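Local coordinates for hemolysin activator protein CdiB (Acinetobacter baumannii ACICU, PDB 6WIL) that probably secretes a CdiA-type toxin across the outer membrane for contact-dependent growth inhibition, as an Omp85-superfamily transporter of two-partner secretion, at residues A[44-48]-A[86-90]; A[372-376]-A[422-426]; A[435-441]-A[478-484]. One frame throughout, in Å; residues are numbered along the deposited sequence.

Contact 1: residues A[44-48]-A[86-90]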
# COMPACT_ATOMS: atom_id res chain seq x y z
N PHE A 44 -31.00 -14.59 0.43
CA PHE A 44 -32.00 -14.50 -0.62
C PHE A 44 -32.08 -15.78 -1.45
O PHE A 44 -32.32 -15.72 -2.66
CB PHE A 44 -31.71 -13.28 -1.49
CG PHE A 44 -31.56 -12.01 -0.70
CD1 PHE A 44 -32.67 -11.36 -0.18
CD2 PHE A 44 -30.31 -11.47 -0.45
CE1 PHE A 44 -32.54 -10.20 0.55
CE2 PHE A 44 -30.17 -10.31 0.28
CZ PHE A 44 -31.28 -9.67 0.78
N LYS A 45 -31.90 -16.94 -0.80
CA LYS A 45 -32.01 -18.22 -1.49
C LYS A 45 -33.36 -18.35 -2.19
O LYS A 45 -33.43 -18.69 -3.37
CB LYS A 45 -31.81 -19.37 -0.50
CG LYS A 45 -30.48 -20.09 -0.64
CD LYS A 45 -30.36 -21.23 0.37
CE LYS A 45 -31.32 -22.37 0.06
NZ LYS A 45 -31.00 -23.08 -1.22
N HIS A 46 -34.44 -18.06 -1.47
CA HIS A 46 -35.79 -18.09 -2.02
C HIS A 46 -36.46 -16.76 -1.75
O HIS A 46 -36.64 -16.38 -0.58
CB HIS A 46 -36.61 -19.24 -1.43
CG HIS A 46 -35.79 -20.45 -1.07
ND1 HIS A 46 -35.41 -20.72 0.22
CD2 HIS A 46 -35.28 -21.44 -1.84
CE1 HIS A 46 -34.70 -21.84 0.24
NE2 HIS A 46 -34.61 -22.29 -1.00
N LEU A 47 -36.83 -16.05 -2.81
CA LEU A 47 -37.61 -14.82 -2.70
C LEU A 47 -39.10 -15.05 -2.88
O LEU A 47 -39.90 -14.37 -2.24
CB LEU A 47 -37.13 -13.81 -3.75
CG LEU A 47 -35.61 -13.58 -3.80
CD1 LEU A 47 -35.24 -12.76 -5.03
CD2 LEU A 47 -35.13 -12.90 -2.53
N VAL A 48 -39.48 -16.01 -3.72
CA VAL A 48 -40.88 -16.30 -4.01
C VAL A 48 -41.36 -17.41 -3.08
O VAL A 48 -40.72 -18.45 -2.96
CB VAL A 48 -41.07 -16.70 -5.48
CG1 VAL A 48 -42.53 -17.00 -5.78
CG2 VAL A 48 -40.55 -15.61 -6.39
N HIS A 86 -31.65 -14.23 -10.70
CA HIS A 86 -31.83 -15.08 -9.52
C HIS A 86 -32.32 -16.46 -9.95
O HIS A 86 -33.26 -16.56 -10.75
CB HIS A 86 -32.82 -14.44 -8.55
CG HIS A 86 -32.89 -15.13 -7.22
ND1 HIS A 86 -33.62 -16.28 -7.03
CD2 HIS A 86 -32.34 -14.82 -6.03
CE1 HIS A 86 -33.50 -16.66 -5.77
NE2 HIS A 86 -32.73 -15.79 -5.14
N PRO A 87 -31.73 -17.54 -9.43
CA PRO A 87 -32.05 -18.88 -9.94
C PRO A 87 -33.48 -19.34 -9.65
O PRO A 87 -33.85 -20.44 -10.07
CB PRO A 87 -31.04 -19.78 -9.22
CG PRO A 87 -30.70 -19.04 -7.97
CD PRO A 87 -30.73 -17.58 -8.35
N GLN A 88 -34.30 -18.55 -8.96
CA GLN A 88 -35.69 -18.92 -8.75
C GLN A 88 -36.59 -18.48 -9.90
O GLN A 88 -37.78 -18.80 -9.87
CB GLN A 88 -36.20 -18.35 -7.43
CG GLN A 88 -37.19 -19.25 -6.72
CD GLN A 88 -37.56 -18.73 -5.35
OE1 GLN A 88 -37.06 -17.69 -4.92
NE2 GLN A 88 -38.45 -19.43 -4.66
N ASN A 89 -36.05 -17.77 -10.89
CA ASN A 89 -36.77 -17.42 -12.11
C ASN A 89 -38.08 -16.69 -11.81
O ASN A 89 -39.17 -17.16 -12.14
CB ASN A 89 -37.02 -18.67 -12.97
CG ASN A 89 -35.75 -19.42 -13.29
OD1 ASN A 89 -34.66 -18.83 -13.33
ND2 ASN A 89 -35.87 -20.72 -13.52
N ILE A 90 -37.95 -15.52 -11.18
CA ILE A 90 -39.07 -14.71 -10.72
C ILE A 90 -40.10 -14.55 -11.84
O ILE A 90 -41.31 -14.64 -11.60
CB ILE A 90 -38.60 -13.32 -10.25
CG1 ILE A 90 -37.42 -13.45 -9.28
CG2 ILE A 90 -39.75 -12.57 -9.61
CD1 ILE A 90 -37.79 -14.04 -7.95

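Contact 2: residues A[372-376]-A[422-426]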
# COMPACT_ATOMS: atom_id res chain seq x y z
N GLY A 372 -11.84 -9.45 9.22
CA GLY A 372 -11.73 -9.28 10.66
C GLY A 372 -10.73 -8.18 10.98
O GLY A 372 -10.84 -7.05 10.49
N ASN A 373 -9.74 -8.51 11.80
CA ASN A 373 -8.65 -7.61 12.11
C ASN A 373 -7.38 -7.95 11.33
O ASN A 373 -6.32 -7.40 11.63
CB ASN A 373 -8.35 -7.62 13.61
CG ASN A 373 -9.61 -7.50 14.45
OD1 ASN A 373 -9.89 -8.34 15.30
ND2 ASN A 373 -10.38 -6.44 14.21
N ALA A 374 -7.48 -8.84 10.35
CA ALA A 374 -6.33 -9.23 9.55
C ALA A 374 -6.24 -8.37 8.30
O ALA A 374 -7.26 -8.01 7.70
CB ALA A 374 -6.41 -10.71 9.16
N VAL A 375 -5.01 -8.04 7.91
CA VAL A 375 -4.74 -7.24 6.72
C VAL A 375 -3.85 -8.05 5.79
O VAL A 375 -2.84 -8.62 6.22
CB VAL A 375 -4.07 -5.90 7.09
CG1 VAL A 375 -4.01 -4.99 5.87
CG2 VAL A 375 -4.82 -5.22 8.23
N LEU A 376 -4.23 -8.10 4.51
CA LEU A 376 -3.43 -8.75 3.48
C LEU A 376 -3.24 -7.77 2.34
O LEU A 376 -4.22 -7.25 1.79
CB LEU A 376 -4.10 -10.03 2.98
CG LEU A 376 -3.38 -10.72 1.82
CD1 LEU A 376 -2.14 -11.45 2.31
CD2 LEU A 376 -4.31 -11.67 1.07
N ARG A 422 2.29 -9.17 1.97
CA ARG A 422 2.38 -8.96 3.41
C ARG A 422 1.08 -9.39 4.06
O ARG A 422 -0.00 -9.20 3.50
CB ARG A 422 2.69 -7.50 3.75
CG ARG A 422 4.05 -7.02 3.25
CD ARG A 422 4.39 -5.66 3.81
NE ARG A 422 3.37 -4.67 3.48
CZ ARG A 422 3.34 -3.43 3.97
NH1 ARG A 422 4.28 -3.03 4.81
NH2 ARG A 422 2.36 -2.60 3.61
N TYR A 423 1.19 -9.97 5.26
CA TYR A 423 0.02 -10.42 6.01
C TYR A 423 0.22 -10.12 7.49
O TYR A 423 1.30 -10.39 8.03
CB TYR A 423 -0.23 -11.91 5.79
CG TYR A 423 -1.43 -12.45 6.54
CD1 TYR A 423 -2.72 -12.20 6.09
CD2 TYR A 423 -1.27 -13.23 7.68
CE1 TYR A 423 -3.82 -12.69 6.77
CE2 TYR A 423 -2.37 -13.73 8.36
CZ TYR A 423 -3.64 -13.46 7.90
OH TYR A 423 -4.73 -13.95 8.57
N THR A 424 -0.81 -9.58 8.12
CA THR A 424 -0.79 -9.23 9.53
C THR A 424 -2.11 -9.66 10.16
O THR A 424 -3.17 -9.46 9.58
CB THR A 424 -0.59 -7.71 9.73
OG1 THR A 424 0.79 -7.38 9.52
CG2 THR A 424 -1.00 -7.27 11.12
N THR A 425 -2.03 -10.25 11.35
CA THR A 425 -3.23 -10.55 12.11
C THR A 425 -2.88 -10.60 13.59
O THR A 425 -1.76 -10.99 13.95
CB THR A 425 -3.87 -11.88 11.69
OG1 THR A 425 -5.10 -12.07 12.41
CG2 THR A 425 -2.94 -13.05 11.97
N PRO A 426 -3.79 -10.18 14.46
CA PRO A 426 -3.64 -10.47 15.89
C PRO A 426 -4.14 -11.87 16.21
O PRO A 426 -4.91 -12.48 15.46
CB PRO A 426 -4.51 -9.41 16.55
CG PRO A 426 -5.58 -9.14 15.55
CD PRO A 426 -4.92 -9.28 14.19

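Contact 3: residues A[435-441]-A[478-484]. With C8E ((hydroxyethyloxy)tri(ethyloxy)octane), chain D.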
# COMPACT_ATOMS: atom_id res chain seq x y z
N GLN A 435 0.66 -10.64 17.83
CA GLN A 435 0.54 -10.28 16.43
C GLN A 435 1.46 -11.17 15.60
O GLN A 435 2.58 -11.46 16.01
CB GLN A 435 0.88 -8.80 16.20
CG GLN A 435 0.23 -8.19 14.97
CD GLN A 435 -1.06 -7.46 15.30
OE1 GLN A 435 -1.36 -7.21 16.47
NE2 GLN A 435 -1.83 -7.11 14.28
N TYR A 436 0.97 -11.60 14.44
CA TYR A 436 1.77 -12.38 13.50
C TYR A 436 1.97 -11.58 12.23
O TYR A 436 1.03 -10.97 11.71
CB TYR A 436 1.10 -13.72 13.18
CG TYR A 436 1.74 -14.44 12.00
CD1 TYR A 436 2.90 -15.18 12.16
CD2 TYR A 436 1.17 -14.36 10.74
CE1 TYR A 436 3.48 -15.83 11.09
CE2 TYR A 436 1.75 -15.01 9.66
CZ TYR A 436 2.90 -15.74 9.84
OH TYR A 436 3.47 -16.38 8.77
N ARG A 437 3.20 -11.60 11.71
CA ARG A 437 3.56 -10.80 10.56
C ARG A 437 4.36 -11.63 9.57
O ARG A 437 5.35 -12.27 9.95
CB ARG A 437 4.37 -9.57 10.98
CG ARG A 437 4.84 -8.72 9.82
CD ARG A 437 3.85 -7.63 9.53
NE ARG A 437 4.28 -6.78 8.43
CZ ARG A 437 5.23 -5.86 8.53
NH1 ARG A 437 5.56 -5.13 7.47
NH2 ARG A 437 5.86 -5.67 9.68
N LEU A 438 3.95 -11.61 8.30
CA LEU A 438 4.68 -12.26 7.22
C LEU A 438 4.95 -11.26 6.11
O LEU A 438 4.02 -10.62 5.61
CB LEU A 438 3.91 -13.47 6.67
CG LEU A 438 4.52 -14.19 5.47
CD1 LEU A 438 4.43 -15.70 5.65
CD2 LEU A 438 3.85 -13.78 4.16
N ASN A 439 6.22 -11.15 5.72
CA ASN A 439 6.64 -10.33 4.59
C ASN A 439 7.26 -11.24 3.53
O ASN A 439 8.16 -12.03 3.84
CB ASN A 439 7.65 -9.27 5.01
CG ASN A 439 7.10 -8.32 6.05
OD1 ASN A 439 5.92 -7.96 6.01
ND2 ASN A 439 7.94 -7.91 6.99
N TRP A 440 6.78 -11.12 2.29
CA TRP A 440 7.29 -11.92 1.19
C TRP A 440 7.57 -11.02 -0.01
O TRP A 440 6.72 -10.22 -0.40
CB TRP A 440 6.30 -13.01 0.80
CG TRP A 440 6.76 -13.81 -0.39
CD1 TRP A 440 7.53 -14.94 -0.36
CD2 TRP A 440 6.47 -13.55 -1.76
NE1 TRP A 440 7.74 -15.39 -1.64
CE2 TRP A 440 7.10 -14.56 -2.52
CE3 TRP A 440 5.75 -12.56 -2.43
CZ2 TRP A 440 7.03 -14.60 -3.91
CZ3 TRP A 440 5.67 -12.60 -3.81
CH2 TRP A 440 6.31 -13.62 -4.54
N ARG A 441 8.75 -11.18 -0.60
CA ARG A 441 9.14 -10.47 -1.80
C ARG A 441 9.80 -11.45 -2.76
O ARG A 441 10.58 -12.30 -2.33
CB ARG A 441 10.08 -9.30 -1.48
CG ARG A 441 10.68 -8.63 -2.70
CD ARG A 441 11.04 -7.19 -2.40
NE ARG A 441 9.88 -6.41 -1.99
CZ ARG A 441 9.89 -5.10 -1.76
NH1 ARG A 441 8.78 -4.47 -1.40
NH2 ARG A 441 11.02 -4.43 -1.91
N GLN A 478 13.62 -14.96 -3.83
CA GLN A 478 12.50 -14.61 -2.98
C GLN A 478 12.91 -14.82 -1.54
O GLN A 478 13.75 -15.68 -1.24
CB GLN A 478 11.26 -15.46 -3.31
CG GLN A 478 11.38 -16.92 -2.92
CD GLN A 478 10.16 -17.74 -3.30
OE1 GLN A 478 9.05 -17.48 -2.83
NE2 GLN A 478 10.36 -18.74 -4.14
N TYR A 479 12.35 -14.01 -0.65
CA TYR A 479 12.50 -14.24 0.78
C TYR A 479 11.14 -14.16 1.46
O TYR A 479 10.22 -13.49 0.98
CB TYR A 479 13.49 -13.25 1.45
CG TYR A 479 13.13 -11.78 1.41
CD1 TYR A 479 12.09 -11.27 2.19
CD2 TYR A 479 13.86 -10.89 0.65
CE1 TYR A 479 11.77 -9.92 2.17
CE2 TYR A 479 13.56 -9.54 0.62
CZ TYR A 479 12.51 -9.06 1.39
OH TYR A 479 12.21 -7.72 1.37
N VAL A 480 11.02 -14.86 2.58
CA VAL A 480 9.84 -14.77 3.43
C VAL A 480 10.30 -14.51 4.85
O VAL A 480 11.05 -15.31 5.43
CB VAL A 480 8.97 -16.03 3.35
CG1 VAL A 480 9.80 -17.29 3.48
CG2 VAL A 480 7.88 -15.98 4.40
N GLN A 481 9.89 -13.37 5.40
CA GLN A 481 10.16 -13.01 6.78
C GLN A 481 8.92 -13.31 7.61
O GLN A 481 7.80 -12.97 7.22
CB GLN A 481 10.53 -11.53 6.90
CG GLN A 481 11.77 -11.14 6.11
CD GLN A 481 11.90 -9.64 5.95
OE1 GLN A 481 10.91 -8.92 5.84
NE2 GLN A 481 13.14 -9.16 5.94
N GLN A 482 9.12 -13.95 8.76
CA GLN A 482 8.02 -14.27 9.66
C GLN A 482 8.37 -13.80 11.06
O GLN A 482 9.53 -13.89 11.49
CB GLN A 482 7.70 -15.77 9.66
CG GLN A 482 6.96 -16.22 8.42
CD GLN A 482 6.55 -17.67 8.49
OE1 GLN A 482 5.38 -17.99 8.67
NE2 GLN A 482 7.52 -18.56 8.34
N GLU A 483 7.37 -13.31 11.78
CA GLU A 483 7.60 -12.67 13.06
C GLU A 483 6.33 -12.73 13.90
O GLU A 483 5.23 -12.57 13.38
CB GLU A 483 8.04 -11.21 12.86
CG GLU A 483 8.10 -10.37 14.12
CD GLU A 483 8.38 -8.91 13.82
OE1 GLU A 483 9.44 -8.63 13.22
OE2 GLU A 483 7.53 -8.06 14.16
N ILE A 484 6.51 -12.97 15.19
CA ILE A 484 5.44 -12.93 16.18
C ILE A 484 5.85 -11.97 17.28
O ILE A 484 6.95 -12.11 17.85
CB ILE A 484 5.14 -14.32 16.76
CG1 ILE A 484 4.65 -15.27 15.66
CG2 ILE A 484 4.13 -14.21 17.89
CD1 ILE A 484 4.83 -16.71 16.01
C1 C8E D . 4.02 -13.64 -12.72
C2 C8E D . 5.33 -13.43 -11.97
C3 C8E D . 5.09 -12.62 -10.70
C4 C8E D . 6.40 -12.47 -9.93
C5 C8E D . 6.80 -13.82 -9.34
C6 C8E D . 8.20 -13.71 -8.76
C7 C8E D . 8.34 -14.67 -7.58
C8 C8E D . 8.93 -15.99 -8.05
O9 C8E D . 10.14 -16.21 -7.37
C10 C8E D . 10.81 -17.38 -7.73
C11 C8E D . 12.22 -17.36 -7.14
O12 C8E D . 12.49 -18.59 -6.53
C13 C8E D . 13.83 -18.77 -6.17
C14 C8E D . 14.02 -20.15 -5.56
O15 C8E D . 12.82 -20.61 -5.01
C16 C8E D . 12.93 -21.82 -4.31
C17 C8E D . 11.76 -21.98 -3.33
O18 C8E D . 10.56 -22.13 -4.04
C19 C8E D . 9.50 -22.60 -3.26
C20 C8E D . 8.35 -21.59 -3.29
O21 C8E D . 7.95 -21.35 -4.61
O HOH W 1 4.41 -8.96 14.43

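Contact 1: residues A[44-48]-A[86-90]
Gln88 and His86 reach across to the backbone of 44-48, and their side chains supply every hydrogen bond between the segments. In the Gln88 amide one oxygen serves two successive N-H groups: OE1 takes Leu47 N at 2.7 Å within its carbonyl plane and Val48 N at 3.2 Å from above that plane, while NE2 returns a weak bond to Val48 O. Chi1 of -171° sets CG of His86 opposite its backbone N and carries the ring over to Phe44 O; the NE2 bond there is nearly straight and close to the ring plane, but at 2.5 Å shorter than usual and of doubtful exact length. Its other nitrogen, ND1, accepts Gln88 N at 3.1 Å, fixing the ring's rotation. This bond lies inside the type I beta turn from His86 to Asn89, itself closed by Asn89 N to His86 O, in the loop after helix 77-85 of the ShlB-type POTRA domain; the turn presents both side chains to the loop that follows helix 8-27. Leu47 CD1 lies over one face of the His86 ring, 3.9 Å from its centroid, a CH-pi contact, with Pro87 CD over the other. Ile90 CD1 meets Val48 CG2 at 3.5 Å.

Contact 2: residues A[372-376]-A[422-426]
Strands 374-376 and 422-426 run antiparallel, their axes 4.7 Å apart and 179° from one another, with Val375 and Thr424 as a hydrogen-bonded pair: Val375 N to Thr424 O and Thr424 N to Val375 O both measure 2.9 Å. The same carbonyls also receive CA-H...O contacts, Thr424 O from Ala374 CA and Val375 O from Tyr423 CA. Next along the ladder, Leu376 and Tyr423 form a non-hydrogen-bonded pair whose side chains share one face and cross at about a right angle. With CG anti to the backbone N (chi1 -180°), the Tyr423 ring runs back along the neighbouring strand, and Leu376 CD1 touches CD1 of that ring at 3.9 Å. Further out, the phenol end meets Ala374, whose CB is 3.7 Å from Tyr423 OH. These are adjacent strands of the 16-stranded barrel expected of the ShlB/FhaC/HecB transporters, joined here just after strand 374-386 begins. Where the pairing gives out, Pro426 packs against the turn residue Asn373, CG to CB at 3.7 Å, and Thr425 OG1 donates to Pro426 O at 3.1 Å. On the other face, which carries Val375 and Thr424, the neighbouring strands supply further cover: Arg368 and Tyr370 touch Val375, and Gln435 and Arg437 touch Thr424. Arg422 sends its guanidinium to two acids, forming salt bridges through NH1 to Asp27 of helix 8-27 and through NE to Asp377.

Contact 3: residues A[435-441]-A[478-484]
Trp440 and Gln478 meet edge-on at the tighter end of an antiparallel ladder: NE1 donates to a lone pair of OE1 at 2.7 Å, exactly in the indole plane, with the amide turned 76° from the ring. Close by, the Arg441 side chain runs alongside Tyr479, and its CB sits over the phenol face, 4.1 Å from the centroid. Chi1 of 63° places the Tyr479 ring between its own backbone N and carbonyl carbon, from where it reaches that methylene. In the backbone, Arg437-Glu483, Asn439-Gln481 and Arg441-Tyr479 are hydrogen-bonded pairs, alternating with the non-hydrogen-bonded Tyr436-Ile484, Leu438-Gln482 and Trp440-Val480. Such alternation is that of a transmembrane beta barrel. The polar first set probably lines the interior, where Arg441 forms a salt bridge with Asp420, and Glu483 with Arg524 and Arg464. The second probably looks outward: a detergent molecule, C8E, accepts two bonds from Gln478 NE2 and brings C7 to 3.8 Å from Trp440 CH2.

Midway, Leu438 CD1 touches Val480 CG2 at 3.7 Å, and Asn439 ND2 gives Gln481 OE1 just a weak bond. Tyr436 OH donates to Gln482 OE1 at 2.5 Å. The far end is looser. Tyr436 CD1 meets CG1 of the exposed Ile484 at 3.9 Å, Arg437 NH2 and Glu483 OE2 stay 5.3 Å apart, and a water joins Glu483 OE2 and, weakly, Gln435 O.

In the fold
The three contacts come in series along the chain and divide between two parts of the protein. Contact 1 belongs to the POTRA region, with its centre about 36 Å from that of contact 2 and about 45 Å from that of contact 3, and touches neither. Contacts 2 and 3 lie side by side in the barrel, centres about 12 Å apart, and are joined through the consecutive strands 414-429 and 432-444, where Thr425 O meets Tyr436 N at 2.8 Å. Together they sample four successive strands, 374-386 to 476-487, of the closed sheet. Strand pairing in contacts 2 and 3 closes part of the barrel wall, while contact 1 joins loops in the region that in this family probably receives the substrate in the periplasm.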